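Local atomic coordinates of L-tyrosine isonitrile synthase (Pseudomonas aeruginosa, PDB entry 3E59), a protein that catalyses formation of the isonitrile group on L-tyrosine, with C2 of ribulose 5-phosphate as the source of the carbon atom, in paerucumarin biosynthesis. Residues A[66-77]-A[278-286]; A[251-259]-A[266-277]. One frame throughout, in Å; residues are numbered along the deposited sequence.

Contact 1. Residues A[66-77]-A[278-286]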
loop_
_atom_site.group_PDB
_atom_site.type_symbol
_atom_site.label_atom_id
_atom_site.label_comp_id
_atom_site.label_asym_id
_atom_site.label_seq_id
_atom_site.Cartn_x
_atom_site.Cartn_y
_atom_site.Cartn_z
ATOM N N ALA A 66 -1.514 3.659 1.331
ATOM C CA ALA A 66 -2.108 2.503 0.648
ATOM C C ALA A 66 -3.574 2.760 0.284
ATOM O O ALA A 66 -4.139 3.792 0.643
ATOM C CB ALA A 66 -2.013 1.258 1.533
ATOM N N PHE A 67 -4.177 1.800 -0.416
ATOM C CA PHE A 67 -5.592 1.840 -0.798
ATOM C C PHE A 67 -5.975 3.114 -1.572
ATOM O O PHE A 67 -6.862 3.870 -1.139
ATOM C CB PHE A 67 -6.500 1.659 0.428
ATOM C CG PHE A 67 -6.345 0.334 1.134
ATOM C CD1 PHE A 67 -5.484 0.208 2.247
ATOM C CD2 PHE A 67 -7.097 -0.771 0.738
ATOM C CE1 PHE A 67 -5.363 -1.013 2.926
ATOM C CE2 PHE A 67 -6.976 -1.993 1.396
ATOM C CZ PHE A 67 -6.114 -2.115 2.497
ATOM N N PRO A 68 -5.302 3.367 -2.710
ATOM C CA PRO A 68 -5.593 4.581 -3.487
ATOM C C PRO A 68 -6.890 4.502 -4.295
ATOM O O PRO A 68 -7.703 5.423 -4.262
ATOM C CB PRO A 68 -4.384 4.690 -4.434
ATOM C CG PRO A 68 -3.935 3.297 -4.640
ATOM C CD PRO A 68 -4.208 2.581 -3.313
ATOM N N ALA A 69 -7.041 3.416 -5.046
ATOM C CA ALA A 69 -8.164 3.189 -5.942
ATOM C C ALA A 69 -7.815 1.911 -6.637
ATOM O O ALA A 69 -6.648 1.518 -6.659
ATOM C CB ALA A 69 -8.300 4.313 -6.977
ATOM N N LYS A 70 -8.823 1.254 -7.199
ATOM C CA LYS A 70 -8.590 0.061 -7.999
ATOM C C LYS A 70 -7.797 0.419 -9.269
ATOM O O LYS A 70 -7.915 1.535 -9.795
ATOM C CB LYS A 70 -9.933 -0.582 -8.351
ATOM C CG LYS A 70 -10.061 -2.067 -7.992
ATOM C CD LYS A 70 -10.200 -2.315 -6.514
ATOM C CE LYS A 70 -10.784 -3.695 -6.238
ATOM N NZ LYS A 70 -9.882 -4.624 -5.504
ATOM N N SER A 71 -6.969 -0.513 -9.746
ATOM C CA SER A 71 -6.357 -0.377 -11.076
ATOM C C SER A 71 -7.428 -0.049 -12.129
ATOM O O SER A 71 -8.529 -0.619 -12.088
ATOM C CB SER A 71 -5.628 -1.668 -11.450
ATOM O OG SER A 71 -5.458 -1.793 -12.855
ATOM N N PRO A 72 -7.112 0.861 -13.086
ATOM C CA PRO A 72 -8.105 1.221 -14.108
ATOM C C PRO A 72 -8.278 0.138 -15.165
ATOM O O PRO A 72 -9.149 0.248 -16.017
ATOM C CB PRO A 72 -7.513 2.484 -14.740
ATOM C CG PRO A 72 -6.020 2.319 -14.562
ATOM C CD PRO A 72 -5.838 1.593 -13.261
ATOM N N ASN A 73 -7.441 -0.890 -15.108
ATOM C CA ASN A 73 -7.472 -1.984 -16.067
ATOM C C ASN A 73 -8.533 -3.013 -15.663
ATOM O O ASN A 73 -8.364 -3.707 -14.652
ATOM C CB ASN A 73 -6.080 -2.637 -16.147
ATOM C CG ASN A 73 -5.964 -3.674 -17.259
ATOM O OD1 ASN A 73 -6.969 -4.137 -17.812
ATOM N ND2 ASN A 73 -4.723 -4.041 -17.598
ATOM N N PRO A 74 -9.613 -3.145 -16.472
ATOM C CA PRO A 74 -10.683 -4.100 -16.145
ATOM C C PRO A 74 -10.226 -5.558 -16.211
ATOM O O PRO A 74 -10.933 -6.449 -15.745
ATOM C CB PRO A 74 -11.756 -3.834 -17.219
ATOM C CG PRO A 74 -11.340 -2.567 -17.925
ATOM C CD PRO A 74 -9.870 -2.433 -17.739
ATOM N N GLY A 75 -9.060 -5.801 -16.795
ATOM C CA GLY A 75 -8.524 -7.152 -16.873
ATOM C C GLY A 75 -7.783 -7.579 -15.623
ATOM O O GLY A 75 -7.433 -8.754 -15.494
ATOM N N LYS A 76 -7.534 -6.631 -14.715
ATOM C CA LYS A 76 -6.747 -6.882 -13.487
ATOM C C LYS A 76 -7.611 -6.982 -12.220
ATOM O O LYS A 76 -7.250 -7.668 -11.267
ATOM C CB LYS A 76 -5.678 -5.794 -13.273
ATOM C CG LYS A 76 -4.581 -5.708 -14.337
ATOM C CD LYS A 76 -3.192 -5.340 -13.748
ATOM C CE LYS A 76 -3.248 -4.220 -12.726
ATOM N NZ LYS A 76 -1.897 -3.717 -12.322
ATOM N N VAL A 77 -8.749 -6.292 -12.231
ATOM C CA VAL A 77 -9.641 -6.196 -11.081
ATOM C C VAL A 77 -11.068 -6.555 -11.487
ATOM O O VAL A 77 -11.396 -6.537 -12.681
ATOM C CB VAL A 77 -9.599 -4.774 -10.448
ATOM C CG1 VAL A 77 -8.235 -4.493 -9.853
ATOM C CG2 VAL A 77 -9.987 -3.700 -11.466
ATOM N N LEU A 278 2.358 -7.386 -4.883
ATOM C CA LEU A 278 0.933 -7.405 -5.200
ATOM C C LEU A 278 0.112 -6.845 -4.050
ATOM O O LEU A 278 0.333 -7.200 -2.893
ATOM C CB LEU A 278 0.455 -8.824 -5.550
ATOM C CG LEU A 278 -0.973 -8.965 -6.112
ATOM C CD1 LEU A 278 -1.182 -8.095 -7.361
ATOM C CD2 LEU A 278 -1.272 -10.433 -6.436
ATOM N N THR A 279 -0.836 -5.976 -4.397
ATOM C CA THR A 279 -1.749 -5.372 -3.445
ATOM C C THR A 279 -3.213 -5.600 -3.898
ATOM O O THR A 279 -3.459 -5.827 -5.085
ATOM C CB THR A 279 -1.460 -3.883 -3.280
ATOM O OG1 THR A 279 -1.643 -3.234 -4.538
ATOM C CG2 THR A 279 -0.010 -3.646 -2.774
ATOM N N PRO A 280 -4.172 -5.580 -2.946
ATOM C CA PRO A 280 -5.587 -5.879 -3.248
ATOM C C PRO A 280 -6.270 -4.990 -4.299
ATOM O O PRO A 280 -7.212 -5.441 -4.944
ATOM C CB PRO A 280 -6.280 -5.759 -1.891
ATOM C CG PRO A 280 -5.333 -5.040 -0.993
ATOM C CD PRO A 280 -3.959 -5.341 -1.501
ATOM N N TRP A 281 -5.788 -3.765 -4.497
ATOM C CA TRP A 281 -6.362 -2.886 -5.522
ATOM C C TRP A 281 -5.800 -3.145 -6.928
ATOM O O TRP A 281 -6.190 -2.476 -7.875
ATOM C CB TRP A 281 -6.251 -1.409 -5.136
ATOM C CG TRP A 281 -4.874 -0.971 -4.676
ATOM C CD1 TRP A 281 -3.918 -0.331 -5.426
ATOM C CD2 TRP A 281 -4.316 -1.128 -3.363
ATOM N NE1 TRP A 281 -2.793 -0.095 -4.663
ATOM C CE2 TRP A 281 -3.005 -0.572 -3.395
ATOM C CE3 TRP A 281 -4.791 -1.679 -2.162
ATOM C CZ2 TRP A 281 -2.163 -0.558 -2.269
ATOM C CZ3 TRP A 281 -3.948 -1.668 -1.034
ATOM C CH2 TRP A 281 -2.650 -1.113 -1.103
ATOM N N HIS A 282 -4.893 -4.119 -7.038
ATOM C CA HIS A 282 -4.302 -4.549 -8.315
ATOM C C HIS A 282 -4.562 -6.032 -8.582
ATOM O O HIS A 282 -4.063 -6.579 -9.552
ATOM C CB HIS A 282 -2.788 -4.290 -8.329
ATOM C CG HIS A 282 -2.426 -2.853 -8.515
ATOM N ND1 HIS A 282 -2.305 -2.274 -9.758
ATOM C CD2 HIS A 282 -2.172 -1.874 -7.617
ATOM C CE1 HIS A 282 -1.976 -1.000 -9.621
ATOM N NE2 HIS A 282 -1.894 -0.731 -8.330
ATOM N N GLY A 283 -5.357 -6.675 -7.730
ATOM C CA GLY A 283 -5.641 -8.098 -7.872
ATOM C C GLY A 283 -6.992 -8.522 -7.331
ATOM O O GLY A 283 -7.881 -7.689 -7.119
ATOM N N VAL A 284 -7.148 -9.829 -7.127
ATOM C CA VAL A 284 -8.422 -10.415 -6.679
ATOM C C VAL A 284 -8.192 -11.414 -5.564
ATOM O O VAL A 284 -7.176 -12.115 -5.550
ATOM C CB VAL A 284 -9.217 -11.131 -7.821
ATOM C CG1 VAL A 284 -9.720 -10.143 -8.855
ATOM C CG2 VAL A 284 -8.389 -12.239 -8.478
ATOM N N ALA A 285 -9.141 -11.472 -4.634
ATOM C CA ALA A 285 -9.127 -12.492 -3.589
ATOM C C ALA A 285 -9.522 -13.812 -4.220
ATOM O O ALA A 285 -10.397 -13.857 -5.082
ATOM C CB ALA A 285 -10.085 -12.119 -2.459
ATOM N N VAL A 286 -8.841 -14.883 -3.825
ATOM C CA VAL A 286 -9.105 -16.207 -4.386
ATOM C C VAL A 286 -9.243 -17.212 -3.259
ATOM O O VAL A 286 -8.344 -17.343 -2.428
ATOM C CB VAL A 286 -7.979 -16.693 -5.362
ATOM C CG1 VAL A 286 -8.313 -18.068 -5.929
ATOM C CG2 VAL A 286 -7.758 -15.697 -6.495
#
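Trp281 lies against residues 66-70, where the loop that follows strand 60-64 of the parallel sheet meets the turn leading into strand 284-287 of the smaller mixed sheet; the contact packs the loop between strand 60-64 and helix 84-103 against the turn before strand 284-287. Aromatic and apolar packing dominates at this end. Pro68 CD sits over one face of the indole in a CH-pi contact, 3.4 Å from the centroid of the five-membered ring of Trp281. The backbone N of Phe67 lies over the same face, nearer the six-membered ring. The Phe67 ring receives Trp281 CZ3 over its centre, with the two ring planes at 47°, an oblique pairing, while Ala66 CB touches Trp281 CH2 at 3.6 Å. With CG between its backbone N and carbonyl carbon (chi1 49°), Trp281 turns its indole along 66-69, and Thr279 OG1 lies over the opposite face. Tyr133 of helix 127-144 also packs on this tryptophan.

Polar bonds take over farther along. Ser71 N donates to Trp281 O at 2.8 Å, nearly straight, and Val77 CG1 packs against the same carbonyl. Lys70, bent at chi2 and chi4, brings NZ back to Pro280 O in a weak bond of 2.8 Å; its stronger partner is Glu86, by a salt bridge. Asp209 of helix 193-210 joins the far end, salt-bridged to Lys76 and hydrogen-bonded to Ser71 OG. Bends at chi2 and chi3 carry the Lys76 amine to the imidazole edge, where NZ donates to His282 ND1 at 3.0 Å, tilted 15° from the ring plane.

Contact 2. Residues A[251-259]-A[266-277]. With PO4 (phosphate ion), chain E.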
loop_
_atom_site.group_PDB
_atom_site.type_symbol
_atom_site.label_atom_id
_atom_site.label_comp_id
_atom_site.label_asym_id
_atom_site.label_seq_id
_atom_site.Cartn_x
_atom_site.Cartn_y
_atom_site.Cartn_z
ATOM N N ALA A 251 5.084 8.003 14.373
ATOM C CA ALA A 251 4.382 6.806 13.928
ATOM C C ALA A 251 5.336 5.830 13.248
ATOM O O ALA A 251 6.269 6.241 12.528
ATOM C CB ALA A 251 3.244 7.169 12.981
ATOM N N ILE A 252 5.092 4.542 13.487
ATOM C CA ILE A 252 5.798 3.476 12.793
ATOM C C ILE A 252 5.300 3.510 11.364
ATOM O O ILE A 252 4.093 3.485 11.113
ATOM C CB ILE A 252 5.550 2.070 13.435
ATOM C CG1 ILE A 252 5.715 2.094 14.968
ATOM C CG2 ILE A 252 6.423 0.991 12.771
ATOM C CD1 ILE A 252 6.986 2.726 15.476
ATOM N N ARG A 253 6.242 3.593 10.433
ATOM C CA ARG A 253 5.941 3.762 9.030
ATOM C C ARG A 253 5.799 2.406 8.291
ATOM O O ARG A 253 6.801 1.732 7.981
ATOM C CB ARG A 253 7.029 4.647 8.405
ATOM C CG ARG A 253 6.872 4.959 6.914
ATOM C CD ARG A 253 5.566 5.712 6.542
ATOM N NE ARG A 253 5.784 6.410 5.274
ATOM C CZ ARG A 253 5.807 5.804 4.092
ATOM N NH1 ARG A 253 5.589 4.498 4.015
ATOM N NH2 ARG A 253 6.060 6.494 2.996
ATOM N N LEU A 254 4.556 2.009 8.020
ATOM C CA LEU A 254 4.310 0.810 7.222
ATOM C C LEU A 254 4.272 1.160 5.746
ATOM O O LEU A 254 4.182 2.331 5.378
ATOM C CB LEU A 254 3.021 0.106 7.632
ATOM C CG LEU A 254 2.814 -0.308 9.094
ATOM C CD1 LEU A 254 1.389 -0.783 9.256
ATOM C CD2 LEU A 254 3.809 -1.388 9.560
ATOM N N SER A 255 4.345 0.130 4.904
ATOM C CA SER A 255 4.385 0.295 3.448
ATOM C C SER A 255 3.772 -0.941 2.818
ATOM O O SER A 255 3.690 -1.987 3.459
ATOM C CB SER A 255 5.832 0.470 2.979
ATOM O OG SER A 255 5.907 0.801 1.604
ATOM N N ILE A 256 3.317 -0.810 1.575
ATOM C CA ILE A 256 2.877 -1.966 0.796
ATOM C C ILE A 256 3.876 -2.336 -0.294
ATOM O O ILE A 256 3.570 -3.152 -1.184
ATOM C CB ILE A 256 1.401 -1.824 0.237
ATOM C CG1 ILE A 256 1.128 -0.441 -0.364
ATOM C CG2 ILE A 256 0.419 -2.091 1.342
ATOM C CD1 ILE A 256 1.741 -0.224 -1.721
ATOM N N HIS A 257 5.063 -1.714 -0.216
ATOM C CA HIS A 257 6.238 -2.130 -0.977
ATOM C C HIS A 257 7.264 -2.788 -0.068
ATOM O O HIS A 257 7.385 -2.408 1.090
ATOM C CB HIS A 257 6.937 -0.945 -1.636
ATOM C CG HIS A 257 6.039 -0.091 -2.450
ATOM N ND1 HIS A 257 6.035 1.282 -2.344
ATOM C CD2 HIS A 257 5.113 -0.406 -3.390
ATOM C CE1 HIS A 257 5.146 1.778 -3.188
ATOM N NE2 HIS A 257 4.578 0.774 -3.837
ATOM N N PRO A 258 8.014 -3.774 -0.600
ATOM C CA PRO A 258 9.214 -4.275 0.099
ATOM C C PRO A 258 10.142 -3.090 0.356
ATOM O O PRO A 258 10.213 -2.189 -0.481
ATOM C CB PRO A 258 9.869 -5.209 -0.924
ATOM C CG PRO A 258 8.799 -5.565 -1.872
ATOM C CD PRO A 258 7.775 -4.470 -1.878
ATOM N N GLN A 259 10.831 -3.092 1.494
ATOM C CA GLN A 259 11.666 -1.970 1.887
ATOM C C GLN A 259 13.056 -2.430 2.317
ATOM O O GLN A 259 13.197 -3.534 2.878
ATOM C CB GLN A 259 10.992 -1.158 3.015
ATOM C CG GLN A 259 9.672 -0.444 2.621
ATOM C CD GLN A 259 9.843 0.699 1.614
ATOM O OE1 GLN A 259 10.952 1.208 1.409
ATOM N NE2 GLN A 259 8.728 1.114 0.986
ATOM N N PHE A 266 8.569 0.027 6.643
ATOM C CA PHE A 266 8.468 -1.405 6.895
ATOM C C PHE A 266 7.368 -2.015 6.015
ATOM O O PHE A 266 6.184 -1.763 6.236
ATOM C CB PHE A 266 8.161 -1.643 8.372
ATOM C CG PHE A 266 8.096 -3.107 8.757
ATOM C CD1 PHE A 266 6.946 -3.861 8.512
ATOM C CD2 PHE A 266 9.180 -3.722 9.386
ATOM C CE1 PHE A 266 6.872 -5.203 8.871
ATOM C CE2 PHE A 266 9.122 -5.059 9.753
ATOM C CZ PHE A 266 7.968 -5.806 9.492
ATOM N N GLY A 267 7.755 -2.815 5.025
ATOM C CA GLY A 267 6.770 -3.447 4.127
ATOM C C GLY A 267 5.996 -4.560 4.812
ATOM O O GLY A 267 6.575 -5.405 5.495
ATOM N N ILE A 268 4.680 -4.564 4.638
ATOM C CA ILE A 268 3.822 -5.520 5.347
ATOM C C ILE A 268 2.765 -6.134 4.424
ATOM O O ILE A 268 2.169 -5.442 3.580
ATOM C CB ILE A 268 3.162 -4.866 6.621
ATOM C CG1 ILE A 268 2.487 -5.924 7.500
ATOM C CG2 ILE A 268 2.182 -3.735 6.235
ATOM C CD1 ILE A 268 2.346 -5.514 8.954
ATOM N N HIS A 269 2.551 -7.439 4.591
ATOM C CA HIS A 269 1.523 -8.168 3.865
ATOM C C HIS A 269 0.199 -8.102 4.605
ATOM O O HIS A 269 0.166 -7.948 5.832
ATOM C CB HIS A 269 1.936 -9.621 3.634
ATOM C CG HIS A 269 2.899 -9.806 2.499
ATOM N ND1 HIS A 269 2.527 -9.679 1.175
ATOM C CD2 HIS A 269 4.207 -10.164 2.486
ATOM C CE1 HIS A 269 3.566 -9.928 0.398
ATOM N NE2 HIS A 269 4.594 -10.239 1.168
ATOM N N MET A 270 -0.884 -8.185 3.844
ATOM C CA MET A 270 -2.245 -8.081 4.391
ATOM C C MET A 270 -3.134 -9.296 4.053
ATOM O O MET A 270 -4.229 -9.437 4.605
ATOM C CB MET A 270 -2.917 -6.797 3.898
ATOM C CG MET A 270 -2.238 -5.497 4.314
ATOM S SD MET A 270 -3.083 -4.086 3.612
ATOM C CE MET A 270 -2.837 -4.376 1.854
ATOM N N MET A 271 -2.673 -10.136 3.130
ATOM C CA MET A 271 -3.300 -11.422 2.759
ATOM C C MET A 271 -2.151 -12.280 2.271
ATOM O O MET A 271 -1.162 -11.736 1.766
ATOM C CB MET A 271 -4.246 -11.273 1.571
ATOM C CG MET A 271 -5.581 -10.646 1.861
ATOM S SD MET A 271 -6.531 -10.455 0.339
ATOM C CE MET A 271 -6.981 -12.144 -0.013
ATOM N N PRO A 272 -2.263 -13.620 2.411
ATOM C CA PRO A 272 -1.267 -14.477 1.780
ATOM C C PRO A 272 -1.174 -14.210 0.270
ATOM O O PRO A 272 -2.198 -14.058 -0.402
ATOM C CB PRO A 272 -1.800 -15.882 2.059
ATOM C CG PRO A 272 -2.598 -15.726 3.347
ATOM C CD PRO A 272 -3.264 -14.399 3.170
ATOM N N THR A 273 0.053 -14.129 -0.240
ATOM C CA THR A 273 0.308 -13.929 -1.669
ATOM C C THR A 273 1.734 -14.342 -2.030
ATOM O O THR A 273 2.654 -14.206 -1.217
ATOM C CB THR A 273 -0.001 -12.462 -2.124
ATOM O OG1 THR A 273 0.093 -12.353 -3.549
ATOM C CG2 THR A 273 0.927 -11.446 -1.479
ATOM N N ARG A 274 1.906 -14.848 -3.250
ATOM C CA ARG A 274 3.217 -15.219 -3.785
ATOM C C ARG A 274 4.056 -13.996 -4.189
ATOM O O ARG A 274 5.280 -14.026 -4.092
ATOM C CB ARG A 274 3.037 -16.121 -5.015
ATOM N N ASP A 275 3.390 -12.941 -4.657
ATOM C CA ASP A 275 4.044 -11.745 -5.160
ATOM C C ASP A 275 4.099 -10.685 -4.072
ATOM O O ASP A 275 3.060 -10.172 -3.649
ATOM C CB ASP A 275 3.305 -11.222 -6.393
ATOM C CG ASP A 275 3.929 -9.962 -6.983
ATOM O OD1 ASP A 275 4.989 -9.480 -6.500
ATOM O OD2 ASP A 275 3.335 -9.432 -7.944
ATOM N N ASP A 276 5.318 -10.357 -3.632
ATOM C CA ASP A 276 5.530 -9.334 -2.587
ATOM C C ASP A 276 5.137 -7.918 -3.001
ATOM O O ASP A 276 4.944 -7.063 -2.138
ATOM C CB ASP A 276 6.993 -9.322 -2.108
ATOM C CG ASP A 276 7.344 -10.536 -1.273
ATOM O OD1 ASP A 276 7.065 -10.543 -0.046
ATOM O OD2 ASP A 276 7.914 -11.483 -1.853
ATOM N N TRP A 277 5.059 -7.663 -4.310
ATOM C CA TRP A 277 4.598 -6.373 -4.834
ATOM C C TRP A 277 3.065 -6.266 -5.013
ATOM O O TRP A 277 2.539 -5.176 -5.284
ATOM C CB TRP A 277 5.299 -6.056 -6.176
ATOM C CG TRP A 277 6.760 -5.744 -6.008
ATOM C CD1 TRP A 277 7.810 -6.602 -6.181
ATOM C CD2 TRP A 277 7.327 -4.488 -5.606
ATOM N NE1 TRP A 277 8.994 -5.956 -5.923
ATOM C CE2 TRP A 277 8.729 -4.656 -5.569
ATOM C CE3 TRP A 277 6.791 -3.235 -5.293
ATOM C CZ2 TRP A 277 9.606 -3.616 -5.211
ATOM C CZ3 TRP A 277 7.671 -2.189 -4.948
ATOM C CH2 TRP A 277 9.060 -2.397 -4.909
HETATM P P PO4 E . 6.303 4.152 0.023
HETATM O O1 PO4 E . 7.328 3.275 -0.654
HETATM O O2 PO4 E . 5.282 4.573 -1.020
HETATM O O3 PO4 E . 5.641 3.361 1.172
HETATM O O4 PO4 E . 6.954 5.405 0.545
HETATM O O HOH W 1 3.259 -3.041 -3.841
HETATM O O HOH W 2 9.721 -4.388 3.838
#
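A phosphate ion is bound at the C-terminal end of strand 252-255, which pairs in parallel with the edge strand 265-267 of the main sheet. Phe266 N donates to Arg253 O at 2.8 Å and Ile268 N to Ser255 O at 3.0 Å, with a weaker bond from Ser255 N to Phe266 O between them. On one face of the pair Leu254 and Phe266 lie side by side. Just past strand 252-255, His257 O comes to 3.3 Å from Gly267 CA, a close passage suited to a residue without a side chain.

The bound phosphate, probably from the crystallisation liquor, is gripped by four side chains of 251-259 and by Lys265. Arg253 meets it edge-on, NH1 to O3 and NH2 to O4. A chi1 of -173° swings Ser255 OG away from its own N to phosphate O3, to which it donates at 2.6 Å; the same OG accepts from His257 N, an ST turn, and from Gln259 NE2. The His257 ring presents ND1 in plane to phosphate O1 at 2.9 Å, while its CD2 lies 3.5 Å from Trp277 CZ3. Pro258 CD stands over the centre of the indole six-membered ring of Trp277, 3.6 Å from its centroid.

Positive and neutral donors converging on one anion are consistent with a site for the phosphate group of ribulose 5-phosphate, with Trp277 backing His257 as second shell.

Both contacts are buried, yet they use different elements. Contact 2 belongs to the edge of the parallel sheet and is built on strand pairing, whereas contact 1 sets the loop before helix 84-103 against the turn before strand 284-287 of the mixed sheet. Their chemistry differs accordingly: lysines in contact 1 are matched by protein carboxylates, while the basic groups of contact 2 face a bound anion. The chain runs directly from Trp277 to Leu278, so the second segments are continuous. With centres about 15 Å apart, the contacts touch through apolar packing: Met270 meets both Phe67 and Pro280, and Ile256 meets Thr279. Helix 193-210 borders both, through Asp209 in contact 1 and beside Trp277 in contact 2.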